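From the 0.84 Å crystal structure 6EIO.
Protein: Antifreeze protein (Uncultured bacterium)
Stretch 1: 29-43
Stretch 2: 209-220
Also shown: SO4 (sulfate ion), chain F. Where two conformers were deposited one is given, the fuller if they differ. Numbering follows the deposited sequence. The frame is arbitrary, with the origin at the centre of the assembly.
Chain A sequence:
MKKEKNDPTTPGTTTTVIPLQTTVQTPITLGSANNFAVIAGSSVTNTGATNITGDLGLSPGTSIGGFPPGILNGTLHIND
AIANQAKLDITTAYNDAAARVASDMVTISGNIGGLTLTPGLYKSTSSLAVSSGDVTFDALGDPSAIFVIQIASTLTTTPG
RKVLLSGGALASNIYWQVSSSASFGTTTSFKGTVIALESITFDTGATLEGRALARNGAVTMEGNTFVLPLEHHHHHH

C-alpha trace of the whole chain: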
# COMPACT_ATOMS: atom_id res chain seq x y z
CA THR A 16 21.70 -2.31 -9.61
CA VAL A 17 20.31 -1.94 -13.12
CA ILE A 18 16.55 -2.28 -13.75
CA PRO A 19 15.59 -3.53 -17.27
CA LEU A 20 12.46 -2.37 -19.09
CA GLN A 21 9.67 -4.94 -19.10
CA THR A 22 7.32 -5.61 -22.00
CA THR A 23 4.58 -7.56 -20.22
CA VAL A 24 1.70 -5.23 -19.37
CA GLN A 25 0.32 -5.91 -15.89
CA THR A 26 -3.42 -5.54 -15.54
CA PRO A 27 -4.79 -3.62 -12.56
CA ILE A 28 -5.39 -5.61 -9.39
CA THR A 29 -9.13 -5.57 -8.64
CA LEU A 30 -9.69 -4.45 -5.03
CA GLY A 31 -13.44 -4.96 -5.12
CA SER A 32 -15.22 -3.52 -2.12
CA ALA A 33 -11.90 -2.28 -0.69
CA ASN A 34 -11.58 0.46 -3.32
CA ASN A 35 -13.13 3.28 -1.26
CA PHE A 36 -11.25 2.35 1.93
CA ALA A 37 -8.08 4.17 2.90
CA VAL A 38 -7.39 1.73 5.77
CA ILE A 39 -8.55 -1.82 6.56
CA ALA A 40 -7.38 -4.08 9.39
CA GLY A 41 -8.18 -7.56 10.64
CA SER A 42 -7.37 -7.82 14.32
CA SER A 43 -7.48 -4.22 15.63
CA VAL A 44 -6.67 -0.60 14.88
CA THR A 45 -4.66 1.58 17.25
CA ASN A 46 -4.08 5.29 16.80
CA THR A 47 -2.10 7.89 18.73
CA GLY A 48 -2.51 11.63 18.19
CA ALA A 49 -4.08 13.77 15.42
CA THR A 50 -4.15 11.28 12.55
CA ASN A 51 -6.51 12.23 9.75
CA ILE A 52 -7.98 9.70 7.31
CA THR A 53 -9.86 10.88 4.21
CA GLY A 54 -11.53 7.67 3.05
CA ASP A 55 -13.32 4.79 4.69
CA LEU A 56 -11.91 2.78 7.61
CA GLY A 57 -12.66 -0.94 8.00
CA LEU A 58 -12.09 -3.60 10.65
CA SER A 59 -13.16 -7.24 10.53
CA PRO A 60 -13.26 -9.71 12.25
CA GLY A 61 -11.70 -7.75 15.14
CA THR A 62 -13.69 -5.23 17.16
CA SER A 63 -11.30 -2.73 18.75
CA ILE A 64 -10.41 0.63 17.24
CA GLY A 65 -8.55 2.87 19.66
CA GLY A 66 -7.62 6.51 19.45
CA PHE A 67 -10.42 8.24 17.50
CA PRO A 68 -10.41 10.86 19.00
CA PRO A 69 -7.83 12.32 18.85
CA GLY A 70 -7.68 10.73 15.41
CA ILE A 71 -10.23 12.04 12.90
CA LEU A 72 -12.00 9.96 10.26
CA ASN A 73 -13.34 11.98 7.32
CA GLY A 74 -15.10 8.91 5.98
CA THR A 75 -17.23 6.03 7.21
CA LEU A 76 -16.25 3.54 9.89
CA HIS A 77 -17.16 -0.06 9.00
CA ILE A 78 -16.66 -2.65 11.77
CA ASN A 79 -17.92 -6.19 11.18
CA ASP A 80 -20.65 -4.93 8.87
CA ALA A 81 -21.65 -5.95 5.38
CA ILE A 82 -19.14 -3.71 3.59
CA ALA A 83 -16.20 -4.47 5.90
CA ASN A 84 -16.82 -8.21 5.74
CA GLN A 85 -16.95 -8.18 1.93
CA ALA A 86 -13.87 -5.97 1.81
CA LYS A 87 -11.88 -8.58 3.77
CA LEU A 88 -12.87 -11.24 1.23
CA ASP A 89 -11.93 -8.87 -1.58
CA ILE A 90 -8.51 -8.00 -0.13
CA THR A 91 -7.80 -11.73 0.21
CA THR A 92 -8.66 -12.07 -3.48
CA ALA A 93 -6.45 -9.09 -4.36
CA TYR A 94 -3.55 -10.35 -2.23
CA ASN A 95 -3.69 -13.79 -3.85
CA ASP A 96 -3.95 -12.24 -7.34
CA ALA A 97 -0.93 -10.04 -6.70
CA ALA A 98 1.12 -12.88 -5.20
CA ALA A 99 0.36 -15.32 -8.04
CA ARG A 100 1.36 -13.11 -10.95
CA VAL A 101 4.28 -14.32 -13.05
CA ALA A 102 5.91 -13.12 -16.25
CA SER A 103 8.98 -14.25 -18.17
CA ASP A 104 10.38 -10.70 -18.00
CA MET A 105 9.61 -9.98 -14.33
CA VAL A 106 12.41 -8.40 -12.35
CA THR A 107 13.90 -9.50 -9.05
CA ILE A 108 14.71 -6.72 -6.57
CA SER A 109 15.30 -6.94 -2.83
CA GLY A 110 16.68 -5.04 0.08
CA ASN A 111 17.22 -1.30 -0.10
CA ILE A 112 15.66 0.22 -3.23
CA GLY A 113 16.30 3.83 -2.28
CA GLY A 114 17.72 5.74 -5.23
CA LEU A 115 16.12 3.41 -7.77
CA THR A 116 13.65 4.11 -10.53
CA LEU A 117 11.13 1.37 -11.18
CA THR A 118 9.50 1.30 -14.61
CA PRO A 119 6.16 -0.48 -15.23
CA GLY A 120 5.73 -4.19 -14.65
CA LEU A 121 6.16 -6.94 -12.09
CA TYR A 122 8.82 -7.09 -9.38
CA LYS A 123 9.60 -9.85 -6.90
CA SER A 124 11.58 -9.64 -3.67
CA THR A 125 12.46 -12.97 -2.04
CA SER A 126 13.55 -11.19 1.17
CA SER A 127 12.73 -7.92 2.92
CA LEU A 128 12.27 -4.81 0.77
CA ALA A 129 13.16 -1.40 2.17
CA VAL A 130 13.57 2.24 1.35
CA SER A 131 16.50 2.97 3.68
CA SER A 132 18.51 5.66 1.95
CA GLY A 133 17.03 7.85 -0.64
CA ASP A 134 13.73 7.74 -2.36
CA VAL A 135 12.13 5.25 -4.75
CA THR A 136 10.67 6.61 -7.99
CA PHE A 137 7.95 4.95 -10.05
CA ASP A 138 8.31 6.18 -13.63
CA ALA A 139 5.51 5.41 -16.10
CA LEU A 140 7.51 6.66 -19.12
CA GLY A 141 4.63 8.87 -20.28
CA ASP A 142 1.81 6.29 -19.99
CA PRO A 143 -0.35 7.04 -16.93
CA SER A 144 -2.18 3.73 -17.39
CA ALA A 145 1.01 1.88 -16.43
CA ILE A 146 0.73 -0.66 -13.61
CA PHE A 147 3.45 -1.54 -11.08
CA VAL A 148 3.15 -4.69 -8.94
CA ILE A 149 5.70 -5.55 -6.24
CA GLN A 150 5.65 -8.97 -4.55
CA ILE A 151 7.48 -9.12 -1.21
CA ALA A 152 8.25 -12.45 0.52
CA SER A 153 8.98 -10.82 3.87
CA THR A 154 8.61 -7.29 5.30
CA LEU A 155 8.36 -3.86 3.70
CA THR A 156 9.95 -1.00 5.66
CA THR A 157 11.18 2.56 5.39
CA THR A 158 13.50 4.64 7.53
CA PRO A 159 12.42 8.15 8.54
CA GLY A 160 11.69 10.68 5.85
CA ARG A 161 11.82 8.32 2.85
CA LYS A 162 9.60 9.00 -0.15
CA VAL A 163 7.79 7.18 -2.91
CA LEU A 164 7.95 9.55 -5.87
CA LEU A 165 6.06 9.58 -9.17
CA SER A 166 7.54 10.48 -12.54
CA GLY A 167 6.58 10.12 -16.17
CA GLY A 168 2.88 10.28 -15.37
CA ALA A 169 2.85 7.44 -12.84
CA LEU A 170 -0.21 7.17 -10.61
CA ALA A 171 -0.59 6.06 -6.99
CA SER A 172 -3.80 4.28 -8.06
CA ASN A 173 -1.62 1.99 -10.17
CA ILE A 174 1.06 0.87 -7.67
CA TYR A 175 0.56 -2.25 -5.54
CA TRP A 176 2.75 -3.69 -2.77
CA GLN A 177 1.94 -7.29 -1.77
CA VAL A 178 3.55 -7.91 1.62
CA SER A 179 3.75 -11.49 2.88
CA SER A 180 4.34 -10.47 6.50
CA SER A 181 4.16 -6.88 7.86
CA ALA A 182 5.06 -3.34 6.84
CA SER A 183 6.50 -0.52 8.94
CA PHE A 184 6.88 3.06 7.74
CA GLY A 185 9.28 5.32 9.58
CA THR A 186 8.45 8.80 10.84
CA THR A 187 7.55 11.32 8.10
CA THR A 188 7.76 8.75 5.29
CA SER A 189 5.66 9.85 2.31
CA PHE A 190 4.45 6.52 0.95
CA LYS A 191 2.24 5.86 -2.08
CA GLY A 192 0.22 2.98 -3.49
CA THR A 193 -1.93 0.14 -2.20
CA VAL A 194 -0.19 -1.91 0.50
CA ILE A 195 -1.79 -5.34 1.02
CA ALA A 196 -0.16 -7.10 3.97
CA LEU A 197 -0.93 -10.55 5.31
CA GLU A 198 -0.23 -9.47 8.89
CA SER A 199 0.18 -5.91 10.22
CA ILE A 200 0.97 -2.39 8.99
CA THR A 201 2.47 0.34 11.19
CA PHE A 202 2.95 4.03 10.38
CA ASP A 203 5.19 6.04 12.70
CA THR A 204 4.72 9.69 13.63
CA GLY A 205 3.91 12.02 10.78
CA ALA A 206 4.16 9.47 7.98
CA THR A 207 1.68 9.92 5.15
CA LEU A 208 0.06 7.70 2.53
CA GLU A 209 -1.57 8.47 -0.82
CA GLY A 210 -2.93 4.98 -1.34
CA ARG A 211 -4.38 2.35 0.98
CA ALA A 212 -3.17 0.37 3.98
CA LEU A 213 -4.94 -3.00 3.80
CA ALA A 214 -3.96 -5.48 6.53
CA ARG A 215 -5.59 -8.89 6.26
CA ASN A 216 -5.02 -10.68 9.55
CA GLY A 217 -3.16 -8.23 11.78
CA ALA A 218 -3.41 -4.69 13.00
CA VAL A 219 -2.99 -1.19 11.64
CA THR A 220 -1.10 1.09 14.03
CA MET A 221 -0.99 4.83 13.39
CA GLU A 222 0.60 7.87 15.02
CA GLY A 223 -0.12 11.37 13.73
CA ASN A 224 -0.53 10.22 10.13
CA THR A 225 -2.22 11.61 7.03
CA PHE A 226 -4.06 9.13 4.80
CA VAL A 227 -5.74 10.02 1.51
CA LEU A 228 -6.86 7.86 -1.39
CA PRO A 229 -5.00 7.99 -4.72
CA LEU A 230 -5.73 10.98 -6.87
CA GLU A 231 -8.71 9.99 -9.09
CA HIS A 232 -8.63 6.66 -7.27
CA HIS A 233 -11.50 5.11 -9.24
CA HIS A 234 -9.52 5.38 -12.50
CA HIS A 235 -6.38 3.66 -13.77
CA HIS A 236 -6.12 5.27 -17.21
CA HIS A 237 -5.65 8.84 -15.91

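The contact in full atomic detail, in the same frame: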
# COMPACT_ATOMS: atom_id res chain seq x y z
N THR A 29 -7.79 -5.89 -9.14
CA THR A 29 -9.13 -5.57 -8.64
C THR A 29 -9.13 -5.61 -7.12
O THR A 29 -8.77 -6.65 -6.54
CB THR A 29 -10.09 -6.63 -9.19
OG1 THR A 29 -10.18 -6.50 -10.61
CG2 THR A 29 -11.47 -6.47 -8.60
N LEU A 30 -9.56 -4.53 -6.48
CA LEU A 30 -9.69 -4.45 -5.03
C LEU A 30 -11.13 -4.64 -4.57
O LEU A 30 -11.38 -4.71 -3.36
CB LEU A 30 -9.17 -3.11 -4.51
CG LEU A 30 -7.72 -2.81 -4.87
CD1 LEU A 30 -7.36 -1.42 -4.36
CD2 LEU A 30 -6.74 -3.85 -4.33
N GLY A 31 -12.07 -4.73 -5.50
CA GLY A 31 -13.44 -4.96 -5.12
C GLY A 31 -13.94 -3.92 -4.14
O GLY A 31 -13.75 -2.70 -4.31
N SER A 32 -14.60 -4.40 -3.09
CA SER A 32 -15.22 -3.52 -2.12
C SER A 32 -14.21 -2.81 -1.22
O SER A 32 -14.62 -2.00 -0.38
CB SER A 32 -16.25 -4.33 -1.31
OG SER A 32 -15.62 -5.40 -0.65
N ALA A 33 -12.91 -3.05 -1.39
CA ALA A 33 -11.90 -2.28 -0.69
C ALA A 33 -11.60 -0.96 -1.37
O ALA A 33 -10.87 -0.16 -0.77
CB ALA A 33 -10.62 -3.08 -0.51
N ASN A 34 -12.13 -0.67 -2.57
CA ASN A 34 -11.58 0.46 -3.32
C ASN A 34 -11.79 1.81 -2.64
O ASN A 34 -10.98 2.73 -2.85
CB ASN A 34 -12.06 0.52 -4.78
CG ASN A 34 -10.99 1.12 -5.70
OD1 ASN A 34 -9.93 0.53 -5.89
ND2 ASN A 34 -11.25 2.31 -6.25
N ASN A 35 -12.87 1.99 -1.89
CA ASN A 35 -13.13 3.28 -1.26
C ASN A 35 -12.62 3.37 0.18
O ASN A 35 -12.83 4.39 0.84
CB ASN A 35 -14.63 3.63 -1.39
CG ASN A 35 -15.00 3.88 -2.83
OD1 ASN A 35 -14.38 4.70 -3.49
ND2 ASN A 35 -16.04 3.23 -3.31
N PHE A 36 -11.92 2.33 0.64
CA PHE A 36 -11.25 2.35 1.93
C PHE A 36 -9.83 2.89 1.80
O PHE A 36 -9.07 2.44 0.94
CB PHE A 36 -11.14 0.95 2.53
CG PHE A 36 -12.44 0.42 3.10
CD1 PHE A 36 -12.76 0.67 4.42
CD2 PHE A 36 -13.32 -0.31 2.31
CE1 PHE A 36 -13.94 0.18 4.96
CE2 PHE A 36 -14.49 -0.81 2.85
CZ PHE A 36 -14.80 -0.56 4.18
N ALA A 37 -9.48 3.81 2.71
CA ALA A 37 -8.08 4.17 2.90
C ALA A 37 -7.33 3.18 3.79
O ALA A 37 -6.11 3.00 3.61
CB ALA A 37 -7.98 5.58 3.49
N VAL A 38 -8.02 2.59 4.77
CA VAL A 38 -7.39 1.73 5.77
C VAL A 38 -8.34 0.59 6.08
O VAL A 38 -9.53 0.83 6.33
CB VAL A 38 -7.07 2.51 7.06
CG1 VAL A 38 -6.50 1.57 8.12
CG2 VAL A 38 -6.10 3.66 6.79
N ILE A 39 -7.83 -0.64 6.09
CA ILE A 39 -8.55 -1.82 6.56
C ILE A 39 -7.61 -2.63 7.44
O ILE A 39 -6.43 -2.78 7.09
CB ILE A 39 -9.04 -2.73 5.40
CG1 ILE A 39 -10.05 -1.99 4.53
CG2 ILE A 39 -9.58 -4.05 5.94
CD1 ILE A 39 -10.56 -2.78 3.33
N ALA A 40 -8.12 -3.15 8.55
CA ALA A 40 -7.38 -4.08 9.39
C ALA A 40 -8.21 -5.31 9.69
O ALA A 40 -9.43 -5.34 9.48
CB ALA A 40 -6.95 -3.40 10.70
N GLY A 41 -7.54 -6.33 10.22
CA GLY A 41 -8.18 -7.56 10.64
C GLY A 41 -8.37 -7.68 12.14
O GLY A 41 -9.48 -7.92 12.61
N SER A 42 -7.29 -7.53 12.90
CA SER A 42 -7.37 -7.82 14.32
C SER A 42 -7.76 -6.61 15.17
O SER A 42 -8.56 -6.75 16.10
CB SER A 42 -6.05 -8.44 14.81
OG SER A 42 -4.97 -7.55 14.57
N SER A 43 -7.19 -5.44 14.88
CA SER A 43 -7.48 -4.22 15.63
C SER A 43 -6.88 -3.05 14.88
O SER A 43 -6.07 -3.21 13.96
CB SER A 43 -6.93 -4.28 17.06
OG SER A 43 -5.52 -4.30 17.06
N GLU A 209 -0.62 8.26 0.28
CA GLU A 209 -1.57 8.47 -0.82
C GLU A 209 -1.74 7.08 -1.42
O GLU A 209 -0.84 6.58 -2.12
CB GLU A 209 -1.06 9.45 -1.87
CG GLU A 209 -2.00 9.40 -3.12
CD GLU A 209 -1.51 10.13 -4.37
OE1 GLU A 209 -0.49 10.84 -4.30
OE2 GLU A 209 -2.20 9.97 -5.41
N GLY A 210 -2.84 6.41 -1.09
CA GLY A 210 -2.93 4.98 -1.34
C GLY A 210 -3.88 4.34 -0.35
O GLY A 210 -4.87 4.95 0.04
N ARG A 211 -3.56 3.10 0.04
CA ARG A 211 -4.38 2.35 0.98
C ARG A 211 -3.47 1.47 1.81
O ARG A 211 -2.50 0.91 1.29
CB ARG A 211 -5.38 1.42 0.27
CG ARG A 211 -6.29 2.14 -0.69
CD ARG A 211 -7.25 1.16 -1.34
NE ARG A 211 -8.08 1.83 -2.33
CZ ARG A 211 -7.66 2.16 -3.54
NH1 ARG A 211 -6.41 1.87 -3.92
NH2 ARG A 211 -8.49 2.77 -4.38
N ALA A 212 -3.85 1.29 3.07
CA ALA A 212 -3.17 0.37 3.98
C ALA A 212 -4.16 -0.72 4.33
O ALA A 212 -5.09 -0.49 5.11
CB ALA A 212 -2.69 1.10 5.23
N LEU A 213 -3.97 -1.90 3.73
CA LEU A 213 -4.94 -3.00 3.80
C LEU A 213 -4.25 -4.19 4.48
O LEU A 213 -3.47 -4.90 3.84
CB LEU A 213 -5.44 -3.36 2.40
CG LEU A 213 -5.96 -2.18 1.58
CD1 LEU A 213 -6.39 -2.64 0.19
CD2 LEU A 213 -7.11 -1.43 2.27
N ALA A 214 -4.53 -4.39 5.76
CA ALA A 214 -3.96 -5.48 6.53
C ALA A 214 -5.01 -6.58 6.66
O ALA A 214 -6.13 -6.34 7.12
CB ALA A 214 -3.52 -4.99 7.91
N ARG A 215 -4.64 -7.79 6.26
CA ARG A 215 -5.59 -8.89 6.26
C ARG A 215 -5.84 -9.43 7.67
O ARG A 215 -6.98 -9.43 8.15
CB ARG A 215 -5.12 -10.01 5.34
CG ARG A 215 -5.21 -9.64 3.87
CD ARG A 215 -4.78 -10.79 2.96
NE ARG A 215 -5.53 -12.01 3.26
CZ ARG A 215 -5.17 -13.23 2.92
NH1 ARG A 215 -4.09 -13.41 2.18
NH2 ARG A 215 -5.89 -14.27 3.33
N ASN A 216 -4.80 -9.94 8.32
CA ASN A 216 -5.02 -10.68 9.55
C ASN A 216 -4.56 -9.96 10.80
O ASN A 216 -5.01 -10.31 11.90
CB ASN A 216 -4.39 -12.07 9.44
CG ASN A 216 -5.06 -12.89 8.36
OD1 ASN A 216 -6.25 -12.72 8.08
ND2 ASN A 216 -4.30 -13.76 7.73
N GLY A 217 -3.68 -8.97 10.66
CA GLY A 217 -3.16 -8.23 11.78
C GLY A 217 -3.75 -6.84 11.91
O GLY A 217 -4.89 -6.58 11.53
N ALA A 218 -2.95 -5.98 12.52
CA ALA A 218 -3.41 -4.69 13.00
C ALA A 218 -2.83 -3.56 12.17
O ALA A 218 -1.71 -3.67 11.64
CB ALA A 218 -2.96 -4.49 14.44
N VAL A 219 -3.55 -2.45 12.13
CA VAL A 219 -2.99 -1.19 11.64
C VAL A 219 -2.77 -0.28 12.84
O VAL A 219 -3.69 0.00 13.61
CB VAL A 219 -3.86 -0.52 10.57
CG1 VAL A 219 -3.25 0.81 10.17
CG2 VAL A 219 -3.96 -1.42 9.35
N THR A 220 -1.52 0.18 12.98
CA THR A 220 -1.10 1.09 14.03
C THR A 220 -0.68 2.41 13.39
O THR A 220 0.08 2.41 12.42
CB THR A 220 0.06 0.48 14.84
OG1 THR A 220 -0.35 -0.78 15.38
CG2 THR A 220 0.51 1.38 15.97
S SO4 F . -6.42 -17.79 1.89
O1 SO4 F . -6.05 -19.19 2.07
O2 SO4 F . -6.59 -17.50 0.46
O3 SO4 F . -5.40 -16.93 2.48
O4 SO4 F . -7.69 -17.56 2.59

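The most unusual feature is a buried arginine that clasps a turn of the other stretch. The CA-to-CB bond of Arg211 points sideways, but chi2 and chi3 are both t, and the extended chain carries the guanidinium to the type I turn from Ala33 to Phe36. There it grips one carbonyl twice. Arg211 NH2 donates to Asn34 O at 2.9 Å, and Arg211 NE donates to the same Asn34 O at 3.1 Å. Leu30 CD1 and Asn34 OD1 lie over one face of the guanidinium. Asn34 OD1 is 3.1 Å from Arg211 NH2, but the angle is too poor for a hydrogen bond. Arg211 NH1 is satisfied elsewhere in the structure.

Beyond the turn, the two stretches pair as parallel strands, their axes 9° apart. Ala212 N donates to Ala37 O at 2.9 Å, Ile39 N to Ala212 O at 2.9 Å, and Ala214 N to Ile39 O at 2.8 Å. Ile39 thus bonds to Ala212 and Ala214, the residues on either side of its partner Leu213, as expected for parallel pairing.

Side chains pack on both faces of this sheet. Ile39 and Leu213 share one face, with Ile39 CG1 3.8 Å from Leu213 CD2. Val38 and Ala212 share the other. Val38 CG1 also meets Val219 CG1 at 3.9 Å, and Ala40 CB lies 3.8 Å from Val219 CG2.

The register then slips by one residue: Ala40 lies nearest Ala214, but Gly41 lies nearest Asn216. Gly217 O accepts from both Gly41 N at 3.0 Å and Ser42 N at 2.9 Å. Gly41 has no room for a side chain here, since an ideal CB would lie 2.1 Å from Arg215 O. Val219 N donates to Ser43 O at 3.2 Å.

The CA-to-CB bond of Arg215 points away from the other stretch. Arg215 NH2 donates to sulfate O3 at 2.8 Å; the ion probably comes from the crystallisation liquor.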